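Local structure of lipoprotein (Burkholderia cenocepacia, 4QHQ) at residues Ala157-Pro160 with Arg161-Ser164; Asp95-Gln98 with Gly99-Leu102; Tyr175-Ala179 with Asn180-Thr184. The protein binds methionine and, as an NlpA-family lipoprotein, probably hands it to an ABC transporter as the substrate-binding component. All blocks are in the same frame, centred on the assembly; numbering follows the deposited sequence.

Contact 1: Ala157-Pro160 with Arg161-Ser164; sequences AQLP and RVLS
Gln158 and Arg161 meet twice, once through the backbone and once through their side chains. Arg161 N donates to Gln158 O at 2.9 Å, a bent bond. One step on, Val162 N donates to Leu159 O at 3.2 Å and much straighter, 166° at the hydrogen. Both bonds span three residues, the 3-10 spacing, and Leu159 to Arg161 lie in 3-10 conformation.

The side-chain bond runs from Arg161 NH2 to Gln158 OE1 at 2.9 Å. The amide and guanidinium planes stand 86° apart, and NH2 approaches OE1 from above the amide plane, in a bent bond. A bend at chi3 (-67°) folds the arginine back along the turn and lays one guanidinium face over Gln158 CA. At the guanidinium edge, in plane, a water accepts from Arg161 NH1 at 3.0 Å and donates to Ala157 O at 2.7 Å, which links the arginine through the water to a carbonyl four residues back.

Beneath this polar layer Leu159 is buried on Ala103 and Pro105 of strand 101-105 and on Ile171 of strand 168-171, where Leu163 also packs. Pro160 leans on Tyr175 of helix 173-178, placing the turn between that helix and the sheet.

Contact 2: Asp95-Gln98 with Gly99-Leu102; sequences DLPQ and GAKL
Leu96, Ala100 and Leu102 pack together where the chain reverses. The two leucines cross at a slant, Leu96 CD1 lying 4.0 Å from Leu102 CD2, while Leu96 CD2 also fits against the same methyl. Ala100 CB lies nearer the bend, 4.0 Å from Leu96 CB and 3.7 Å from Pro97 CD, so that one methyl touches both Leu96 and Pro97. Leu96 has its CG beside the backbone N (chi1 -67°), which carries both of its methyls across to Leu102. Leu96, Ala100 and Leu102 are all buried.

Further out the backbone closes on itself. Ala100 N donates to Pro97 O at 3.2 Å, with an angle of 140° at the hydrogen and the donor well above the carbonyl plane. Gly99 occupies the third position of the turn with phi 75°, a positive value that favours glycine. Gln98 turns its CB away from the other arm, and its exposed side chain rests on Lys147.

The polar rim is completed by other parts of the same chain: Lys147 NZ donates to Leu96 O, Lys101 N to Asp167 OD2, and Lys101 NZ to Asp165 O. Pro97 to Ala100 is a type II beta turn, with Gln98 and Gly99 at its corners, and it leads directly into strand 101-105 of the five-stranded mixed sheet.

Contact 3: Tyr175-Ala179 with Asn180-Thr184; sequences YALAA and NLQPT
Leu181 N and Asn180 N turn back onto carbonyls of the last helical turn. Leu181 N donates to Ala176 O at 2.9 Å, and Asn180 N donates to Leu177 O at 3.0 Å; the two are almost equally straight. They differ in approach: Leu181 N is tilted 35° from the carbonyl plane of Ala176, whereas Asn180 N stands well above that of Leu177. Together they make a Schellman motif, with Asn180 as the C-prime residue at positive phi. Ala179, just before it, has already left helical geometry, and its N makes weak bonds to Tyr175 O and Ala176 O.

Beyond the cap, Gln182 OE1 accepts two bonds from Thr184: from N at 3.0 Å and from OG1 at 2.7 Å. The donors come from opposite faces of the amide plane and fix how the amide is turned. With CG anti to the backbone N (chi1 169°) and a bend at chi2, the glutamine chain curves so that OE1 faces Thr184, two residues on, while NE2 lies 3.7 Å from Leu177 CD2.

Apolar contacts fill in around these bonds. Ala176 CB meets Leu181 CB at 4.1 Å, and Leu177 CD2 touches Pro183 CD at 3.6 Å, the two side chains crossing at about a right angle. The same Leu177 offers CA-H to Leu181 O, 3.5 Å from CA.

Around the cap, Ala176, Leu181 and Pro183 all pack on Tyr86 of strand 84-86, while Leu177 and Gln182 rest on Ser236 in a loop. At the start of the segment Tyr175 meets the ring of Tyr38, a methionine-pocket residue. Helix 173-178 thus reaches from the pocket, to which its Asn174 belongs, to strand 84-86, against which its Ala176 packs.

Overall arrangement
From the N terminus the chain first meets contact 2, which turns the loop after strand 84-86 into strand 101-105. Contact 1 follows in the connection between strands 150-154 and 168-171, and contact 3 then closes helix 173-178 and starts the loop toward strand 189-190. All three are short local turns in series; none nests within or crosses another. Contacts 1 and 3, with centres about 11 Å apart, touch directly: Ala157 CB lies 3.4 Å from Tyr175 CZ, and Leu163 CD1 lies 3.8 Å from Leu181 CD1. Contact 2 stands apart, its centre about 17 Å from that of contact 1, linked to it through strand 101-105, which contact 2 leads into and on which Leu159 packs.

Contact 1: Ala157-Pro160 with Arg161-Ser164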
loop_
_atom_site.group_PDB
_atom_site.type_symbol
_atom_site.label_atom_id
_atom_site.label_comp_id
_atom_site.label_asym_id
_atom_site.label_seq_id
_atom_site.Cartn_x
_atom_site.Cartn_y
_atom_site.Cartn_z
ATOM N N ALA A 157 -5.478 -8.391 0.586
ATOM C CA ALA A 157 -4.745 -9.236 1.517
ATOM C C ALA A 157 -4.711 -10.696 1.073
ATOM O O ALA A 157 -3.831 -11.451 1.497
ATOM C CB ALA A 157 -5.326 -9.113 2.915
ATOM N N GLN A 158 -5.657 -11.090 0.230
ATOM C CA GLN A 158 -5.770 -12.500 -0.148
ATOM C C GLN A 158 -4.852 -12.891 -1.299
ATOM O O GLN A 158 -4.608 -14.080 -1.520
ATOM C CB GLN A 158 -7.212 -12.867 -0.514
ATOM C CG GLN A 158 -8.262 -12.589 0.548
ATOM C CD GLN A 158 -8.055 -13.381 1.829
ATOM O OE1 GLN A 158 -7.365 -14.401 1.847
ATOM N NE2 GLN A 158 -8.660 -12.908 2.912
ATOM N N LEU A 159 -4.357 -11.904 -2.043
ATOM C CA LEU A 159 -3.588 -12.163 -3.263
ATOM C C LEU A 159 -2.394 -13.129 -3.146
ATOM O O LEU A 159 -2.228 -13.977 -4.035
ATOM C CB LEU A 159 -3.195 -10.840 -3.929
ATOM C CG LEU A 159 -4.396 -10.121 -4.558
ATOM C CD1 LEU A 159 -4.082 -8.664 -4.875
ATOM C CD2 LEU A 159 -4.886 -10.846 -5.808
ATOM N N PRO A 160 -1.577 -13.021 -2.073
ATOM C CA PRO A 160 -0.480 -13.996 -1.981
ATOM C C PRO A 160 -0.973 -15.432 -1.914
ATOM O O PRO A 160 -0.284 -16.344 -2.387
ATOM C CB PRO A 160 0.207 -13.631 -0.663
ATOM C CG PRO A 160 -0.082 -12.184 -0.472
ATOM C CD PRO A 160 -1.454 -11.957 -1.052
ATOM N N ARG A 161 -2.165 -15.631 -1.357
ATOM C CA ARG A 161 -2.695 -16.972 -1.173
ATOM C C ARG A 161 -3.489 -17.528 -2.359
ATOM O O ARG A 161 -4.089 -18.590 -2.251
ATOM C CB ARG A 161 -3.494 -17.061 0.130
ATOM C CG ARG A 161 -2.598 -16.887 1.347
ATOM C CD ARG A 161 -3.345 -17.047 2.669
ATOM N NE ARG A 161 -4.328 -15.987 2.923
ATOM C CZ ARG A 161 -4.019 -14.736 3.251
ATOM N NH1 ARG A 161 -2.747 -14.365 3.344
ATOM N NH2 ARG A 161 -4.984 -13.846 3.487
ATOM N N VAL A 162 -3.467 -16.828 -3.492
ATOM C CA VAL A 162 -4.010 -17.400 -4.731
ATOM C C VAL A 162 -2.940 -17.595 -5.805
ATOM O O VAL A 162 -3.247 -17.997 -6.924
ATOM C CB VAL A 162 -5.174 -16.562 -5.329
ATOM C CG1 VAL A 162 -6.288 -16.359 -4.296
ATOM C CG2 VAL A 162 -4.672 -15.230 -5.875
ATOM N N LEU A 163 -1.685 -17.318 -5.460
ATOM C CA LEU A 163 -0.590 -17.442 -6.423
ATOM C C LEU A 163 -0.487 -18.810 -7.090
ATOM O O LEU A 163 -0.077 -18.901 -8.247
ATOM C CB LEU A 163 0.742 -17.078 -5.777
ATOM C CG LEU A 163 1.027 -15.581 -5.850
ATOM C CD1 LEU A 163 2.307 -15.240 -5.105
ATOM C CD2 LEU A 163 1.122 -15.122 -7.312
ATOM N N SER A 164 -0.861 -19.871 -6.378
ATOM C CA SER A 164 -0.800 -21.219 -6.951
ATOM C C SER A 164 -1.840 -21.438 -8.050
ATOM O O SER A 164 -1.713 -22.357 -8.862
ATOM C CB SER A 164 -0.954 -22.293 -5.868
ATOM O OG SER A 164 -2.225 -22.218 -5.238
HETATM O O HOH W 1 -2.146 -11.445 3.559
#

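Contact 2: Asp95-Gln98 with Gly99-Leu102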
loop_
_atom_site.group_PDB
_atom_site.type_symbol
_atom_site.label_atom_id
_atom_site.label_comp_id
_atom_site.label_asym_id
_atom_site.label_seq_id
_atom_site.Cartn_x
_atom_site.Cartn_y
_atom_site.Cartn_z
ATOM N N ASP A 95 5.738 -13.844 -21.130
ATOM C CA ASP A 95 5.521 -15.285 -21.163
ATOM C C ASP A 95 4.075 -15.720 -20.921
ATOM O O ASP A 95 3.763 -16.903 -21.060
ATOM C CB ASP A 95 6.407 -15.969 -20.122
ATOM C CG ASP A 95 7.872 -15.847 -20.439
ATOM O OD1 ASP A 95 8.227 -15.941 -21.630
ATOM O OD2 ASP A 95 8.670 -15.661 -19.498
ATOM N N LEU A 96 3.198 -14.789 -20.555
ATOM C CA LEU A 96 1.812 -15.154 -20.282
ATOM C C LEU A 96 1.152 -15.794 -21.484
ATOM O O LEU A 96 1.238 -15.268 -22.589
ATOM C CB LEU A 96 0.999 -13.936 -19.867
ATOM C CG LEU A 96 1.357 -13.284 -18.540
ATOM C CD1 LEU A 96 0.522 -12.031 -18.395
ATOM C CD2 LEU A 96 1.131 -14.239 -17.379
ATOM N N PRO A 97 0.484 -16.933 -21.268
ATOM C CA PRO A 97 -0.228 -17.601 -22.357
ATOM C C PRO A 97 -1.529 -16.891 -22.707
ATOM O O PRO A 97 -1.979 -15.988 -21.993
ATOM C CB PRO A 97 -0.521 -18.988 -21.784
ATOM C CG PRO A 97 -0.604 -18.767 -20.318
ATOM C CD PRO A 97 0.395 -17.682 -20.002
ATOM N N GLN A 98 -2.109 -17.284 -23.834
ATOM C CA GLN A 98 -3.449 -16.856 -24.200
ATOM C C GLN A 98 -4.393 -17.268 -23.095
ATOM O O GLN A 98 -4.336 -18.398 -22.612
ATOM C CB GLN A 98 -3.880 -17.527 -25.507
ATOM C CG GLN A 98 -3.270 -16.911 -26.741
ATOM C CD GLN A 98 -3.718 -15.481 -26.949
ATOM O OE1 GLN A 98 -2.896 -14.576 -27.080
ATOM N NE2 GLN A 98 -5.027 -15.273 -27.000
ATOM N N GLY A 99 -5.241 -16.336 -22.672
ATOM C CA GLY A 99 -6.256 -16.640 -21.686
ATOM C C GLY A 99 -5.698 -16.768 -20.280
ATOM O O GLY A 99 -6.355 -17.327 -19.405
ATOM N N ALA A 100 -4.479 -16.273 -20.076
ATOM C CA ALA A 100 -3.823 -16.325 -18.774
ATOM C C ALA A 100 -4.685 -15.683 -17.703
ATOM O O ALA A 100 -5.353 -14.679 -17.954
ATOM C CB ALA A 100 -2.480 -15.630 -18.826
ATOM N N LYS A 101 -4.653 -16.266 -16.510
ATOM C CA LYS A 101 -5.390 -15.741 -15.366
ATOM C C LYS A 101 -4.498 -14.809 -14.564
ATOM O O LYS A 101 -3.406 -15.201 -14.155
ATOM C CB LYS A 101 -5.816 -16.887 -14.452
ATOM C CG LYS A 101 -7.006 -17.696 -14.937
ATOM C CD LYS A 101 -7.424 -18.723 -13.882
ATOM C CE LYS A 101 -7.661 -18.070 -12.519
ATOM N NZ LYS A 101 -8.029 -19.072 -11.467
ATOM N N LEU A 102 -4.957 -13.581 -14.346
ATOM C CA LEU A 102 -4.264 -12.647 -13.465
ATOM C C LEU A 102 -5.175 -12.284 -12.307
ATOM O O LEU A 102 -6.394 -12.440 -12.388
ATOM C CB LEU A 102 -3.876 -11.366 -14.205
ATOM C CG LEU A 102 -2.999 -11.477 -15.448
ATOM C CD1 LEU A 102 -2.456 -10.113 -15.850
ATOM C CD2 LEU A 102 -1.872 -12.453 -15.209
#

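Contact 3: Tyr175-Ala179 with Asn180-Thr184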
loop_
_atom_site.group_PDB
_atom_site.type_symbol
_atom_site.label_atom_id
_atom_site.label_comp_id
_atom_site.label_asym_id
_atom_site.label_seq_id
_atom_site.Cartn_x
_atom_site.Cartn_y
_atom_site.Cartn_z
ATOM N N TYR A 175 1.795 -6.950 1.849
ATOM C CA TYR A 175 1.304 -8.321 1.812
ATOM C C TYR A 175 2.318 -9.278 1.176
ATOM O O TYR A 175 2.454 -10.419 1.618
ATOM C CB TYR A 175 -0.031 -8.398 1.070
ATOM C CG TYR A 175 -1.159 -7.685 1.796
ATOM C CD1 TYR A 175 -1.437 -7.958 3.135
ATOM C CD2 TYR A 175 -1.953 -6.763 1.136
ATOM C CE1 TYR A 175 -2.470 -7.313 3.787
ATOM C CE2 TYR A 175 -2.981 -6.105 1.785
ATOM C CZ TYR A 175 -3.237 -6.396 3.101
ATOM O OH TYR A 175 -4.267 -5.765 3.774
ATOM N N ALA A 176 3.010 -8.815 0.135
ATOM C CA ALA A 176 4.040 -9.630 -0.506
ATOM C C ALA A 176 5.131 -9.976 0.493
ATOM O O ALA A 176 5.502 -11.146 0.634
ATOM C CB ALA A 176 4.618 -8.917 -1.717
ATOM N N LEU A 177 5.624 -8.967 1.210
ATOM C CA LEU A 177 6.645 -9.205 2.221
ATOM C C LEU A 177 6.168 -10.147 3.330
ATOM O O LEU A 177 6.916 -11.004 3.781
ATOM C CB LEU A 177 7.113 -7.876 2.825
ATOM C CG LEU A 177 7.983 -7.011 1.903
ATOM C CD1 LEU A 177 8.179 -5.631 2.494
ATOM C CD2 LEU A 177 9.330 -7.670 1.631
ATOM N N ALA A 178 4.920 -9.984 3.760
ATOM C CA ALA A 178 4.391 -10.813 4.840
ATOM C C ALA A 178 4.259 -12.264 4.400
ATOM O O ALA A 178 4.251 -13.170 5.231
ATOM C CB ALA A 178 3.059 -10.269 5.340
ATOM N N ALA A 179 4.190 -12.478 3.086
ATOM C CA ALA A 179 4.097 -13.815 2.510
ATOM C C ALA A 179 5.460 -14.327 2.063
ATOM O O ALA A 179 5.547 -15.322 1.343
ATOM C CB ALA A 179 3.135 -13.805 1.344
ATOM N N ASN A 180 6.517 -13.647 2.494
ATOM C CA ASN A 180 7.901 -14.018 2.178
ATOM C C ASN A 180 8.284 -13.913 0.704
ATOM O O ASN A 180 9.195 -14.602 0.229
ATOM C CB ASN A 180 8.262 -15.390 2.759
ATOM C CG ASN A 180 8.249 -15.395 4.275
ATOM O OD1 ASN A 180 9.182 -14.908 4.916
ATOM N ND2 ASN A 180 7.184 -15.938 4.859
ATOM N N LEU A 181 7.582 -13.047 -0.017
ATOM C CA LEU A 181 8.001 -12.645 -1.350
ATOM C C LEU A 181 8.870 -11.403 -1.202
ATOM O O LEU A 181 8.590 -10.540 -0.369
ATOM C CB LEU A 181 6.789 -12.336 -2.226
ATOM C CG LEU A 181 5.775 -13.465 -2.406
ATOM C CD1 LEU A 181 4.466 -12.922 -2.957
ATOM C CD2 LEU A 181 6.341 -14.553 -3.320
ATOM N N GLN A 182 9.936 -11.314 -1.987
ATOM C CA GLN A 182 10.785 -10.127 -1.955
ATOM C C GLN A 182 10.624 -9.361 -3.257
ATOM O O GLN A 182 11.014 -9.844 -4.313
ATOM C CB GLN A 182 12.250 -10.505 -1.719
ATOM C CG GLN A 182 13.235 -9.357 -1.931
ATOM C CD GLN A 182 12.884 -8.109 -1.134
ATOM O OE1 GLN A 182 12.804 -7.010 -1.687
ATOM N NE2 GLN A 182 12.678 -8.271 0.173
ATOM N N PRO A 183 10.019 -8.169 -3.193
ATOM C CA PRO A 183 9.752 -7.364 -4.386
ATOM C C PRO A 183 10.980 -7.078 -5.254
ATOM O O PRO A 183 10.835 -6.956 -6.467
ATOM C CB PRO A 183 9.184 -6.067 -3.793
ATOM C CG PRO A 183 8.511 -6.523 -2.550
ATOM C CD PRO A 183 9.455 -7.533 -1.984
ATOM N N THR A 184 12.162 -6.993 -4.651
ATOM C CA THR A 184 13.375 -6.675 -5.403
ATOM C C THR A 184 14.021 -7.901 -6.041
ATOM O O THR A 184 14.970 -7.771 -6.810
ATOM C CB THR A 184 14.429 -5.965 -4.521
ATOM O OG1 THR A 184 14.823 -6.831 -3.449
ATOM C CG2 THR A 184 13.867 -4.673 -3.953
#